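SPCU (Pseudomonas aeruginosa, PDB 4AKX) acts as the chaperone of the type III secretion toxin ExoU, a phospholipase, binding it in a complex and probably keeping it competent for secretion. Local coordinates at residues A[43-48]-A[81-86]; A[71-76]-A[104-109]; A[38-43]-A[90-95]. One frame throughout, in Å; residues are numbered along the deposited sequence.

Contact 1: A[43-48]-A[81-86]; sequences VVELGL and AGRLVL
A beta bulge interrupts the antiparallel pairing of two neighbouring strands, 39-48 and 83-91, near the end of the first and the start of the second. Before it the ladder is regular: V44 and L86 form a hydrogen-bonded pair, with V44 N 2.7 Å from L86 O and the reciprocal bond from L86 N to V44 O, while E45 faces V85 as a non-hydrogen-bonded pair. The register then slips by one residue, so that L46 and G47 share L84, and the ladder resumes with L48 opposite R83. L46 N donates a hydrogen bond to L84 O at 2.8 Å, nearly along the C=O axis, and L84 N answers to G47 O, also at 2.8 Å but from above the carbonyl plane. G47 has a phi of 86° and a backbone that would jam a CB against L46 O, calling for glycine.

The side chains divide by face. L46 CD1 meets L86 CD1 obliquely at 3.7 Å, on the side where V44 and L46 pack against helix 97-118. On the other side V43 CG1 touches V85 CG1, and E45, with CG anti to its backbone N, crosses R83 obliquely. R83 is extended to CD and bends at chi3 (-62°), which brings NH1 within 3.2 Å of E45 OE2 in a salt bridge whose hydrogen bond is weak and bent; the carboxylate and guanidinium planes stand 65° apart. The same OE2 receives a weak bond from G47 N, while L48 CD2 lies 4.0 Å above one face of the guanidinium, offset toward its rim.

R83 NH2 has a second partner, E609 of the ExoU chain. With E45 at NH1 and E609 at NH2, the guanidinium is probably held charged, and an ion pair within the chaperone's sheet is continued into the bound toxin.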
ATOM      1  N   VAL A  43      14.769   2.202  -8.945  1.00 50.58           N
ATOM      2  CA  VAL A  43      14.044   1.371  -7.998  1.00 50.20           C
ATOM      3  C   VAL A  43      14.921   1.128  -6.776  1.00 53.13           C
ATOM      4  O   VAL A  43      16.124   0.911  -6.890  1.00 59.76           O
ATOM      5  CB  VAL A  43      13.779  -0.031  -8.588  1.00 51.56           C
ATOM      6  CG1 VAL A  43      13.206  -0.956  -7.535  1.00 48.00           C
ATOM      7  CG2 VAL A  43      12.870   0.038  -9.794  1.00 50.02           C
ATOM      8  N   VAL A  44      14.310   1.103  -5.608  1.00 53.76           N
ATOM      9  CA  VAL A  44      15.023   0.776  -4.392  1.00 53.00           C
ATOM     10  C   VAL A  44      14.224  -0.288  -3.626  1.00 55.03           C
ATOM     11  O   VAL A  44      12.993  -0.282  -3.607  1.00 58.59           O
ATOM     12  CB  VAL A  44      15.309   2.046  -3.576  1.00 51.78           C
ATOM     13  CG1 VAL A  44      15.601   1.726  -2.125  1.00 54.29           C
ATOM     14  CG2 VAL A  44      16.486   2.759  -4.189  1.00 55.74           C
ATOM     15  N   GLU A  45      14.936  -1.241  -3.065  1.00 57.08           N
ATOM     16  CA  GLU A  45      14.334  -2.419  -2.525  1.00 61.67           C
ATOM     17  C   GLU A  45      14.236  -2.216  -1.017  1.00 66.31           C
ATOM     18  O   GLU A  45      15.143  -1.669  -0.401  1.00 75.44           O
ATOM     19  CB  GLU A  45      15.214  -3.621  -2.877  1.00 66.59           C
ATOM     20  CG  GLU A  45      14.749  -4.953  -2.302  1.00 83.07           C
ATOM     21  CD  GLU A  45      15.559  -5.443  -1.091  1.00 93.15           C
ATOM     22  OE1 GLU A  45      16.705  -4.989  -0.873  1.00107.19           O
ATOM     23  OE2 GLU A  45      15.051  -6.317  -0.359  1.00 94.70           O
ATOM     24  N   LEU A  46      13.131  -2.645  -0.426  1.00 64.94           N
ATOM     25  CA  LEU A  46      12.958  -2.539   1.001  1.00 62.47           C
ATOM     26  C   LEU A  46      12.730  -3.875   1.713  1.00 69.87           C
ATOM     27  O   LEU A  46      12.360  -3.884   2.877  1.00 79.29           O
ATOM     28  CB  LEU A  46      11.816  -1.583   1.304  1.00 60.84           C
ATOM     29  CG  LEU A  46      12.139  -0.082   1.206  1.00 63.63           C
ATOM     30  CD1 LEU A  46      10.875   0.768   1.183  1.00 59.41           C
ATOM     31  CD2 LEU A  46      13.043   0.359   2.357  1.00 65.79           C
ATOM     32  N   GLY A  47      12.964  -5.000   1.037  1.00 71.08           N
ATOM     33  CA  GLY A  47      12.572  -6.321   1.578  1.00 68.01           C
ATOM     34  C   GLY A  47      11.137  -6.802   1.299  1.00 71.12           C
ATOM     35  O   GLY A  47      10.259  -6.039   0.875  1.00 71.69           O
ATOM     36  N   LEU A  48      10.902  -8.087   1.541  1.00 74.30           N
ATOM     37  CA  LEU A  48       9.572  -8.677   1.389  1.00 66.96           C
ATOM     38  C   LEU A  48       8.632  -8.086   2.413  1.00 66.26           C
ATOM     39  O   LEU A  48       8.997  -7.922   3.582  1.00 67.15           O
ATOM     40  CB  LEU A  48       9.625 -10.208   1.573  1.00 66.88           C
ATOM     41  CG  LEU A  48      10.422 -10.998   0.532  1.00 67.96           C
ATOM     42  CD1 LEU A  48      10.390 -12.491   0.778  1.00 72.69           C
ATOM     43  CD2 LEU A  48       9.934 -10.697  -0.876  1.00 71.04           C
ATOM     44  N   ALA A  81       6.840 -10.824  -6.628  1.00 77.07           N
ATOM     45  CA  ALA A  81       7.358 -11.690  -5.592  1.00 76.05           C
ATOM     46  C   ALA A  81       7.030 -11.149  -4.202  1.00 71.88           C
ATOM     47  O   ALA A  81       7.344 -11.778  -3.206  1.00 85.26           O
ATOM     48  CB  ALA A  81       8.853 -11.899  -5.762  1.00 75.66           C
ATOM     49  N   GLY A  82       6.349 -10.021  -4.126  1.00 61.94           N
ATOM     50  CA  GLY A  82       5.912  -9.527  -2.833  1.00 62.12           C
ATOM     51  C   GLY A  82       6.963  -8.665  -2.171  1.00 64.26           C
ATOM     52  O   GLY A  82       6.929  -8.443  -0.966  1.00 64.58           O
ATOM     53  N   ARG A  83       7.898  -8.166  -2.979  1.00 70.74           N
ATOM     54  CA  ARG A  83       9.012  -7.369  -2.495  1.00 63.29           C
ATOM     55  C   ARG A  83       8.642  -5.930  -2.574  1.00 60.75           C
ATOM     56  O   ARG A  83       8.213  -5.450  -3.634  1.00 57.75           O
ATOM     57  CB  ARG A  83      10.249  -7.607  -3.334  1.00 64.02           C
ATOM     58  CG  ARG A  83      11.520  -7.046  -2.699  1.00 69.74           C
ATOM     59  CD  ARG A  83      12.761  -7.348  -3.544  1.00 63.92           C
ATOM     60  NE  ARG A  83      12.981  -8.768  -3.652  1.00 65.29           N
ATOM     61  CZ  ARG A  83      13.399  -9.504  -2.642  1.00 72.51           C
ATOM     62  NH1 ARG A  83      13.632  -8.930  -1.474  1.00 74.41           N
ATOM     63  NH2 ARG A  83      13.577 -10.807  -2.795  1.00 79.39           N
ATOM     64  N   LEU A  84       8.794  -5.245  -1.437  1.00 66.61           N
ATOM     65  CA  LEU A  84       8.359  -3.849  -1.272  1.00 61.44           C
ATOM     66  C   LEU A  84       9.381  -2.881  -1.848  1.00 60.24           C
ATOM     67  O   LEU A  84      10.565  -2.942  -1.526  1.00 67.21           O
ATOM     68  CB  LEU A  84       8.117  -3.538   0.192  1.00 60.84           C
ATOM     69  CG  LEU A  84       6.919  -2.616   0.352  1.00 64.21           C
ATOM     70  CD1 LEU A  84       6.603  -2.532   1.824  1.00 71.45           C
ATOM     71  CD2 LEU A  84       7.235  -1.237  -0.180  1.00 71.45           C
ATOM     72  N   VAL A  85       8.919  -2.005  -2.722  1.00 52.99           N
ATOM     73  CA  VAL A  85       9.797  -1.325  -3.649  1.00 50.61           C
ATOM     74  C   VAL A  85       9.414   0.144  -3.734  1.00 52.35           C
ATOM     75  O   VAL A  85       8.227   0.491  -3.682  1.00 60.57           O
ATOM     76  CB  VAL A  85       9.691  -1.956  -5.048  1.00 50.19           C
ATOM     77  CG1 VAL A  85      10.268  -1.029  -6.092  1.00 55.08           C
ATOM     78  CG2 VAL A  85      10.391  -3.294  -5.089  1.00 49.15           C
ATOM     79  N   LEU A  86      10.414   1.009  -3.807  1.00 47.28           N
ATOM     80  CA  LEU A  86      10.167   2.380  -4.086  1.00 46.09           C
ATOM     81  C   LEU A  86      10.701   2.537  -5.452  1.00 47.53           C
ATOM     82  O   LEU A  86      11.752   2.011  -5.741  1.00 56.84           O
ATOM     83  CB  LEU A  86      10.973   3.241  -3.160  1.00 48.99           C
ATOM     84  CG  LEU A  86      10.430   3.374  -1.758  1.00 54.12           C
ATOM     85  CD1 LEU A  86      11.519   3.843  -0.796  1.00 56.30           C
ATOM     86  CD2 LEU A  86       9.285   4.354  -1.755  1.00 53.92           C
TER

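Contact 2: A[71-76]-A[104-109]; sequences LAPVKL and HDRLRE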
ATOM      1  N   LEU A  71       7.557  12.923  -1.050  1.00 70.42           N
ATOM      2  CA  LEU A  71       8.462  12.087  -1.863  1.00 64.96           C
ATOM      3  C   LEU A  71       8.131  12.062  -3.332  1.00 66.01           C
ATOM      4  O   LEU A  71       8.762  11.322  -4.093  1.00 58.96           O
ATOM      5  CB  LEU A  71       8.527  10.654  -1.353  1.00 58.44           C
ATOM      6  CG  LEU A  71       9.099  10.475   0.048  1.00 61.66           C
ATOM      7  CD1 LEU A  71       9.054   9.023   0.469  1.00 58.06           C
ATOM      8  CD2 LEU A  71      10.511  11.020   0.167  1.00 60.64           C
ATOM      9  N   ALA A  72       7.129  12.835  -3.744  1.00 68.02           N
ATOM     10  CA  ALA A  72       6.688  12.739  -5.129  1.00 68.16           C
ATOM     11  C   ALA A  72       7.845  13.078  -6.091  1.00 66.93           C
ATOM     12  O   ALA A  72       8.677  13.929  -5.779  1.00 71.15           O
ATOM     13  CB  ALA A  72       5.488  13.627  -5.365  1.00 72.21           C
ATOM     14  N   PRO A  73       7.912  12.405  -7.254  1.00 62.52           N
ATOM     15  CA  PRO A  73       6.968  11.404  -7.744  1.00 59.15           C
ATOM     16  C   PRO A  73       7.272   9.946  -7.408  1.00 60.04           C
ATOM     17  O   PRO A  73       6.641   9.063  -7.987  1.00 62.37           O
ATOM     18  CB  PRO A  73       7.046  11.574  -9.248  1.00 59.56           C
ATOM     19  CG  PRO A  73       8.439  12.027  -9.486  1.00 65.00           C
ATOM     20  CD  PRO A  73       8.750  12.942  -8.344  1.00 65.08           C
ATOM     21  N   VAL A  74       8.191   9.682  -6.479  1.00 58.98           N
ATOM     22  CA  VAL A  74       8.532   8.292  -6.110  1.00 54.78           C
ATOM     23  C   VAL A  74       7.297   7.543  -5.639  1.00 60.41           C
ATOM     24  O   VAL A  74       6.515   8.080  -4.840  1.00 64.41           O
ATOM     25  CB  VAL A  74       9.498   8.260  -4.926  1.00 53.47           C
ATOM     26  CG1 VAL A  74       9.379   6.935  -4.184  1.00 48.03           C
ATOM     27  CG2 VAL A  74      10.935   8.555  -5.373  1.00 53.44           C
ATOM     28  N   LYS A  75       7.144   6.292  -6.083  1.00 60.71           N
ATOM     29  CA  LYS A  75       6.013   5.461  -5.658  1.00 55.56           C
ATOM     30  C   LYS A  75       6.410   4.242  -4.870  1.00 53.98           C
ATOM     31  O   LYS A  75       7.525   3.740  -5.000  1.00 59.99           O
ATOM     32  CB  LYS A  75       5.170   5.070  -6.832  1.00 58.11           C
ATOM     33  CG  LYS A  75       4.426   6.273  -7.386  1.00 82.07           C
ATOM     34  CD  LYS A  75       4.075   6.052  -8.852  1.00102.44           C
ATOM     35  CE  LYS A  75       4.557   7.199  -9.740  1.00100.02           C
ATOM     36  NZ  LYS A  75       5.966   6.969 -10.173  1.00 87.20           N
ATOM     37  N   LEU A  76       5.498   3.784  -4.028  1.00 49.14           N
ATOM     38  CA  LEU A  76       5.713   2.603  -3.251  1.00 49.90           C
ATOM     39  C   LEU A  76       4.818   1.504  -3.797  1.00 52.94           C
ATOM     40  O   LEU A  76       3.630   1.759  -4.056  1.00 54.54           O
ATOM     41  CB  LEU A  76       5.349   2.891  -1.814  1.00 56.84           C
ATOM     42  CG  LEU A  76       5.903   1.901  -0.812  1.00 55.25           C
ATOM     43  CD1 LEU A  76       5.967   2.537   0.555  1.00 55.77           C
ATOM     44  CD2 LEU A  76       4.951   0.745  -0.794  1.00 60.16           C
ATOM     45  N   HIS A 104      16.869  10.314  -7.107  1.00 60.73           N
ATOM     46  CA  HIS A 104      17.715   9.477  -6.302  1.00 59.45           C
ATOM     47  C   HIS A 104      17.549   9.797  -4.839  1.00 67.43           C
ATOM     48  O   HIS A 104      17.303   8.888  -4.027  1.00 64.07           O
ATOM     49  CB  HIS A 104      19.153   9.617  -6.731  1.00 59.97           C
ATOM     50  CG  HIS A 104      20.039   8.525  -6.221  1.00 60.23           C
ATOM     51  ND1 HIS A 104      21.307   8.379  -6.635  1.00 61.57           N
ATOM     52  CD2 HIS A 104      19.805   7.507  -5.292  1.00 60.68           C
ATOM     53  CE1 HIS A 104      21.862   7.315  -6.011  1.00 63.55           C
ATOM     54  NE2 HIS A 104      20.939   6.779  -5.197  1.00 62.57           N
ATOM     55  N   ASP A 105      17.631  11.089  -4.484  1.00 72.27           N
ATOM     56  CA  ASP A 105      17.547  11.500  -3.072  1.00 82.49           C
ATOM     57  C   ASP A 105      16.219  11.182  -2.408  1.00 79.14           C
ATOM     58  O   ASP A 105      16.157  10.923  -1.195  1.00 74.14           O
ATOM     59  CB  ASP A 105      17.836  12.983  -2.908  1.00 97.78           C
ATOM     60  CG  ASP A 105      19.284  13.250  -2.561  1.00118.48           C
ATOM     61  OD1 ASP A 105      20.093  12.286  -2.561  1.00116.24           O
ATOM     62  OD2 ASP A 105      19.618  14.428  -2.302  1.00128.49           O
ATOM     63  N   ARG A 106      15.155  11.245  -3.196  1.00 74.25           N
ATOM     64  CA  ARG A 106      13.837  11.011  -2.674  1.00 72.56           C
ATOM     65  C   ARG A 106      13.688   9.540  -2.411  1.00 71.81           C
ATOM     66  O   ARG A 106      13.118   9.146  -1.389  1.00 71.20           O
ATOM     67  CB  ARG A 106      12.781  11.512  -3.642  1.00 75.50           C
ATOM     68  CG  ARG A 106      12.530  13.007  -3.508  1.00 88.40           C
ATOM     69  CD  ARG A 106      12.234  13.636  -4.847  1.00 98.49           C
ATOM     70  NE  ARG A 106      11.873  15.047  -4.712  1.00115.40           N
ATOM     71  CZ  ARG A 106      11.382  15.787  -5.706  1.00120.42           C
ATOM     72  NH1 ARG A 106      11.189  15.252  -6.911  1.00124.81           N
ATOM     73  NH2 ARG A 106      11.070  17.059  -5.496  1.00121.05           N
ATOM     74  N   LEU A 107      14.283   8.722  -3.283  1.00 64.82           N
ATOM     75  CA  LEU A 107      14.350   7.296  -3.037  1.00 56.36           C
ATOM     76  C   LEU A 107      15.119   6.981  -1.737  1.00 58.15           C
ATOM     77  O   LEU A 107      14.636   6.226  -0.909  1.00 61.38           O
ATOM     78  CB  LEU A 107      14.930   6.539  -4.238  1.00 53.89           C
ATOM     79  CG  LEU A 107      14.231   6.606  -5.601  1.00 54.38           C
ATOM     80  CD1 LEU A 107      15.088   5.990  -6.693  1.00 52.58           C
ATOM     81  CD2 LEU A 107      12.873   5.931  -5.593  1.00 57.28           C
ATOM     82  N   ARG A 108      16.284   7.589  -1.528  1.00 60.21           N
ATOM     83  CA  ARG A 108      17.054   7.308  -0.298  1.00 62.02           C
ATOM     84  C   ARG A 108      16.309   7.802   0.961  1.00 67.79           C
ATOM     85  O   ARG A 108      16.307   7.143   2.003  1.00 71.12           O
ATOM     86  CB  ARG A 108      18.482   7.868  -0.385  1.00 60.10           C
ATOM     87  CG  ARG A 108      19.199   7.543  -1.704  1.00 59.80           C
ATOM     88  CD  ARG A 108      20.419   8.430  -2.010  1.00 64.41           C
ATOM     89  NE  ARG A 108      21.370   8.566  -0.891  1.00 66.62           N
ATOM     90  CZ  ARG A 108      22.377   7.729  -0.653  1.00 69.63           C
ATOM     91  NH1 ARG A 108      22.587   6.683  -1.453  1.00 69.20           N
ATOM     92  NH2 ARG A 108      23.166   7.921   0.397  1.00 70.77           N
ATOM     93  N   GLU A 109      15.613   8.926   0.827  1.00 72.89           N
ATOM     94  CA  GLU A 109      14.841   9.485   1.928  1.00 73.80           C
ATOM     95  C   GLU A 109      13.696   8.546   2.283  1.00 69.80           C
ATOM     96  O   GLU A 109      13.412   8.304   3.467  1.00 70.27           O
ATOM     97  CB  GLU A 109      14.308  10.858   1.541  1.00 78.53           C
ATOM     98  CG  GLU A 109      13.571  11.586   2.649  1.00 94.29           C
ATOM     99  CD  GLU A 109      12.796  12.802   2.142  1.00110.29           C
ATOM    100  OE1 GLU A 109      13.239  13.434   1.145  1.00109.38           O
ATOM    101  OE2 GLU A 109      11.742  13.130   2.746  1.00113.80           O
TER
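V74 and L107 form the close-fitting half of this contact. V74 points at the helix, and its CG2 branch, anti to the carbonyl carbon, meets L107 CD2 at 3.3 Å. L107 leaves its own backbone away from the loop, and it is the end of the side chain that turns back to V74. Both residues also pack on L86 of strand 83-91. What presents V74 is a type VIa turn: the peptide bond before P73 is cis, and V74 N bonds back to L71 O at 3.0 Å. The turn leads into strand 75-78, the outermost of this chain's sheet, beside helix 97-118, which lies over one face of it. At the start of the turn, L71 sends CD2 obliquely against the carboxylate carbon of E109, with CD2 to CD at 3.5 Å, while E109 OE2 is paired with R113 one turn further along the helix. The outer margin is looser. There R106, bent at chi2 (145°), spreads its guanidinium beneath A72 O, which stands 3.0 Å above the plane and off toward the rim. R106 NH1 is 3.1 Å from A72 O, at too poor an angle for a hydrogen bond, and CD of the exposed P73 also comes near it.

Contact 3: A[38-43]-A[90-95]; sequences GGWLFV and ARDGVD
Three first torsions of one kind, each setting CG anti to its own carbonyl carbon, place the groups that meet here: W40 (chi1 -70°), F42 (chi1 -53°) and D92 (chi1 -56°). F42 thereby swings its ring across to the neighbouring strand, where A90 CB sits over one face with CZ 4.1 Å away. W40 and D92 approach obliquely, and D92 OD1 lies at the edge of the indole, near its plane, 4.1 Å from CD1.

The backbone supplies the firmer links of this antiparallel ladder, where strand 39-48 begins and strand 83-91 ends. W40 and A90 are a hydrogen-bonded pair, with W40 N to A90 O at 2.7 Å and A90 N to W40 O at 2.8 Å, both nearly along the C=O axes. Next to them G39 faces R91 in a non-hydrogen-bonded pair; a side chain on G39 would collide with A90 O, and G39 CA lies 3.9 Å from R91 CA. Past the strand end, D92 N reaches G38 O at 3.2 Å from above the carbonyl plane, and the chain curls back so that D95 OD2 accepts from R91 N.

D92 OD2 forms a salt bridge with R35 of strand 31-35. Apolar contact thus gives way to charge toward the ends of the strands: F42 and A90 turn to helix 97-118, whereas the carboxylate of D92 ties the departing loop to a third strand.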
ATOM      1  N   GLY A  38      11.730   4.521 -23.616  1.00132.08           N
ATOM      2  CA  GLY A  38      12.383   5.804 -23.792  1.00126.05           C
ATOM      3  C   GLY A  38      12.619   6.417 -22.441  1.00113.15           C
ATOM      4  O   GLY A  38      12.142   7.516 -22.152  1.00109.58           O
ATOM      5  N   GLY A  39      13.336   5.681 -21.602  1.00107.30           N
ATOM      6  CA  GLY A  39      13.600   6.109 -20.240  1.00 97.68           C
ATOM      7  C   GLY A  39      14.107   4.984 -19.373  1.00 90.84           C
ATOM      8  O   GLY A  39      14.023   3.818 -19.748  1.00 98.87           O
ATOM      9  N   TRP A  40      14.655   5.344 -18.220  1.00 81.77           N
ATOM     10  CA  TRP A  40      15.134   4.381 -17.242  1.00 74.30           C
ATOM     11  C   TRP A  40      14.196   4.333 -16.051  1.00 70.25           C
ATOM     12  O   TRP A  40      13.514   5.303 -15.756  1.00 73.72           O
ATOM     13  CB  TRP A  40      16.509   4.795 -16.773  1.00 73.01           C
ATOM     14  CG  TRP A  40      17.582   4.642 -17.813  1.00 79.62           C
ATOM     15  CD1 TRP A  40      17.905   5.521 -18.853  1.00 84.01           C
ATOM     16  CD2 TRP A  40      18.555   3.569 -17.905  1.00 81.01           C
ATOM     17  NE1 TRP A  40      18.980   5.048 -19.572  1.00 83.80           N
ATOM     18  CE2 TRP A  40      19.406   3.877 -19.059  1.00 83.93           C
ATOM     19  CE3 TRP A  40      18.804   2.416 -17.170  1.00 80.84           C
ATOM     20  CZ2 TRP A  40      20.432   3.049 -19.446  1.00 91.45           C
ATOM     21  CZ3 TRP A  40      19.838   1.580 -17.573  1.00 84.16           C
ATOM     22  CH2 TRP A  40      20.639   1.891 -18.681  1.00 92.23           C
ATOM     23  N   LEU A  41      14.188   3.218 -15.334  1.00 62.60           N
ATOM     24  CA  LEU A  41      13.351   3.046 -14.184  1.00 56.62           C
ATOM     25  C   LEU A  41      14.250   2.880 -12.969  1.00 55.71           C
ATOM     26  O   LEU A  41      14.942   1.857 -12.872  1.00 54.28           O
ATOM     27  CB  LEU A  41      12.561   1.762 -14.372  1.00 59.42           C
ATOM     28  CG  LEU A  41      11.196   1.525 -13.724  1.00 59.51           C
ATOM     29  CD1 LEU A  41      10.821   0.056 -13.813  1.00 59.42           C
ATOM     30  CD2 LEU A  41      11.195   1.949 -12.293  1.00 56.20           C
ATOM     31  N   PHE A  42      14.267   3.863 -12.048  1.00 53.84           N
ATOM     32  CA  PHE A  42      15.055   3.694 -10.808  1.00 54.62           C
ATOM     33  C   PHE A  42      14.174   3.063  -9.769  1.00 54.27           C
ATOM     34  O   PHE A  42      12.996   3.397  -9.688  1.00 54.19           O
ATOM     35  CB  PHE A  42      15.643   5.004 -10.247  1.00 53.66           C
ATOM     36  CG  PHE A  42      16.456   5.799 -11.240  1.00 58.52           C
ATOM     37  CD1 PHE A  42      16.975   5.211 -12.386  1.00 57.68           C
ATOM     38  CD2 PHE A  42      16.712   7.149 -11.015  1.00 59.73           C
ATOM     39  CE1 PHE A  42      17.684   5.952 -13.303  1.00 58.11           C
ATOM     40  CE2 PHE A  42      17.432   7.885 -11.931  1.00 61.06           C
ATOM     41  CZ  PHE A  42      17.910   7.281 -13.076  1.00 60.26           C
ATOM     42  N   VAL A  43      14.769   2.202  -8.945  1.00 50.58           N
ATOM     43  CA  VAL A  43      14.044   1.371  -7.998  1.00 50.20           C
ATOM     44  C   VAL A  43      14.921   1.128  -6.776  1.00 53.13           C
ATOM     45  O   VAL A  43      16.124   0.911  -6.890  1.00 59.76           O
ATOM     46  CB  VAL A  43      13.779  -0.031  -8.588  1.00 51.56           C
ATOM     47  CG1 VAL A  43      13.206  -0.956  -7.535  1.00 48.00           C
ATOM     48  CG2 VAL A  43      12.870   0.038  -9.794  1.00 50.02           C
ATOM     49  N   ALA A  90      12.502   7.744 -14.806  1.00 76.56           N
ATOM     50  CA  ALA A  90      13.217   8.820 -15.492  1.00 79.82           C
ATOM     51  C   ALA A  90      13.094   8.676 -16.992  1.00 84.07           C
ATOM     52  O   ALA A  90      13.507   7.660 -17.558  1.00 78.22           O
ATOM     53  CB  ALA A  90      14.670   8.803 -15.093  1.00 81.33           C
ATOM     54  N   ARG A  91      12.508   9.683 -17.634  1.00 94.64           N
ATOM     55  CA  ARG A  91      12.366   9.676 -19.094  1.00106.41           C
ATOM     56  C   ARG A  91      13.557  10.340 -19.751  1.00107.01           C
ATOM     57  O   ARG A  91      14.138  11.270 -19.193  1.00105.23           O
ATOM     58  CB  ARG A  91      11.076  10.382 -19.537  1.00113.76           C
ATOM     59  CG  ARG A  91       9.779   9.559 -19.232  1.00116.20           C
ATOM     60  CD  ARG A  91       8.573  10.316 -19.768  1.00134.95           C
ATOM     61  NE  ARG A  91       7.979  11.222 -18.757  1.00144.41           N
ATOM     62  CZ  ARG A  91       7.234  12.290 -19.051  1.00150.66           C
ATOM     63  NH1 ARG A  91       6.997  12.620 -20.334  1.00155.84           N
ATOM     64  NH2 ARG A  91       6.737  13.042 -18.057  1.00147.94           N
ATOM     65  N   ASP A  92      13.921   9.855 -20.937  1.00114.76           N
ATOM     66  CA  ASP A  92      14.800  10.607 -21.835  1.00122.29           C
ATOM     67  C   ASP A  92      14.033  11.825 -22.355  1.00125.83           C
ATOM     68  O   ASP A  92      12.795  11.848 -22.346  1.00124.99           O
ATOM     69  CB  ASP A  92      15.295   9.734 -22.999  1.00125.95           C
ATOM     70  CG  ASP A  92      16.010   8.461 -22.531  1.00126.40           C
ATOM     71  OD1 ASP A  92      16.337   8.348 -21.327  1.00119.85           O
ATOM     72  OD2 ASP A  92      16.245   7.570 -23.379  1.00131.89           O
ATOM     73  N   GLY A  93      14.764  12.841 -22.789  1.00128.14           N
ATOM     74  CA  GLY A  93      14.159  14.130 -23.058  1.00133.38           C
ATOM     75  C   GLY A  93      13.875  14.821 -21.746  1.00127.53           C
ATOM     76  O   GLY A  93      14.777  15.361 -21.119  1.00129.41           O
ATOM     77  N   VAL A  94      12.629  14.751 -21.301  1.00124.37           N
ATOM     78  CA  VAL A  94      12.201  15.443 -20.088  1.00123.53           C
ATOM     79  C   VAL A  94      13.327  15.651 -19.060  1.00118.52           C
ATOM     80  O   VAL A  94      13.846  16.751 -18.931  1.00121.28           O
ATOM     81  CB  VAL A  94      10.954  14.765 -19.451  1.00121.76           C
ATOM     82  CG1 VAL A  94      10.730  15.242 -18.018  1.00117.04           C
ATOM     83  CG2 VAL A  94       9.713  15.022 -20.303  1.00126.16           C
ATOM     84  N   ASP A  95      13.726  14.591 -18.364  1.00118.65           N
ATOM     85  CA  ASP A  95      14.583  14.720 -17.182  1.00115.43           C
ATOM     86  C   ASP A  95      16.032  15.055 -17.532  1.00118.89           C
ATOM     87  O   ASP A  95      16.436  14.964 -18.693  1.00128.85           O
ATOM     88  CB  ASP A  95      14.528  13.440 -16.348  1.00114.85           C
ATOM     89  CG  ASP A  95      13.101  12.946 -16.121  1.00119.49           C
ATOM     90  OD1 ASP A  95      12.214  13.779 -15.810  1.00124.96           O
ATOM     91  OD2 ASP A  95      12.868  11.718 -16.242  1.00115.76           O
TER

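Contacts 1 and 3 are two ends of one ladder: both pair strand 39-48 with strand 83-91, their centres are about 20 Å apart on opposite sides of the chain's centre, and contact 1 is nested inside the loop closed by contact 3. Contact 2 lies about 13 Å from the first and 14 Å from the third, centre to centre, and crosses both along the chain. It joins the approach to edge strand 75-78 to helix 97-118, meeting contact 1 through L86 and V74 and contact 3 through F42 and L107. Sheet and helix thus share one core, while ExoU reaches all three, with a salt bridge at contact 1, and the second SpcU subunit touches contacts 2 and 3.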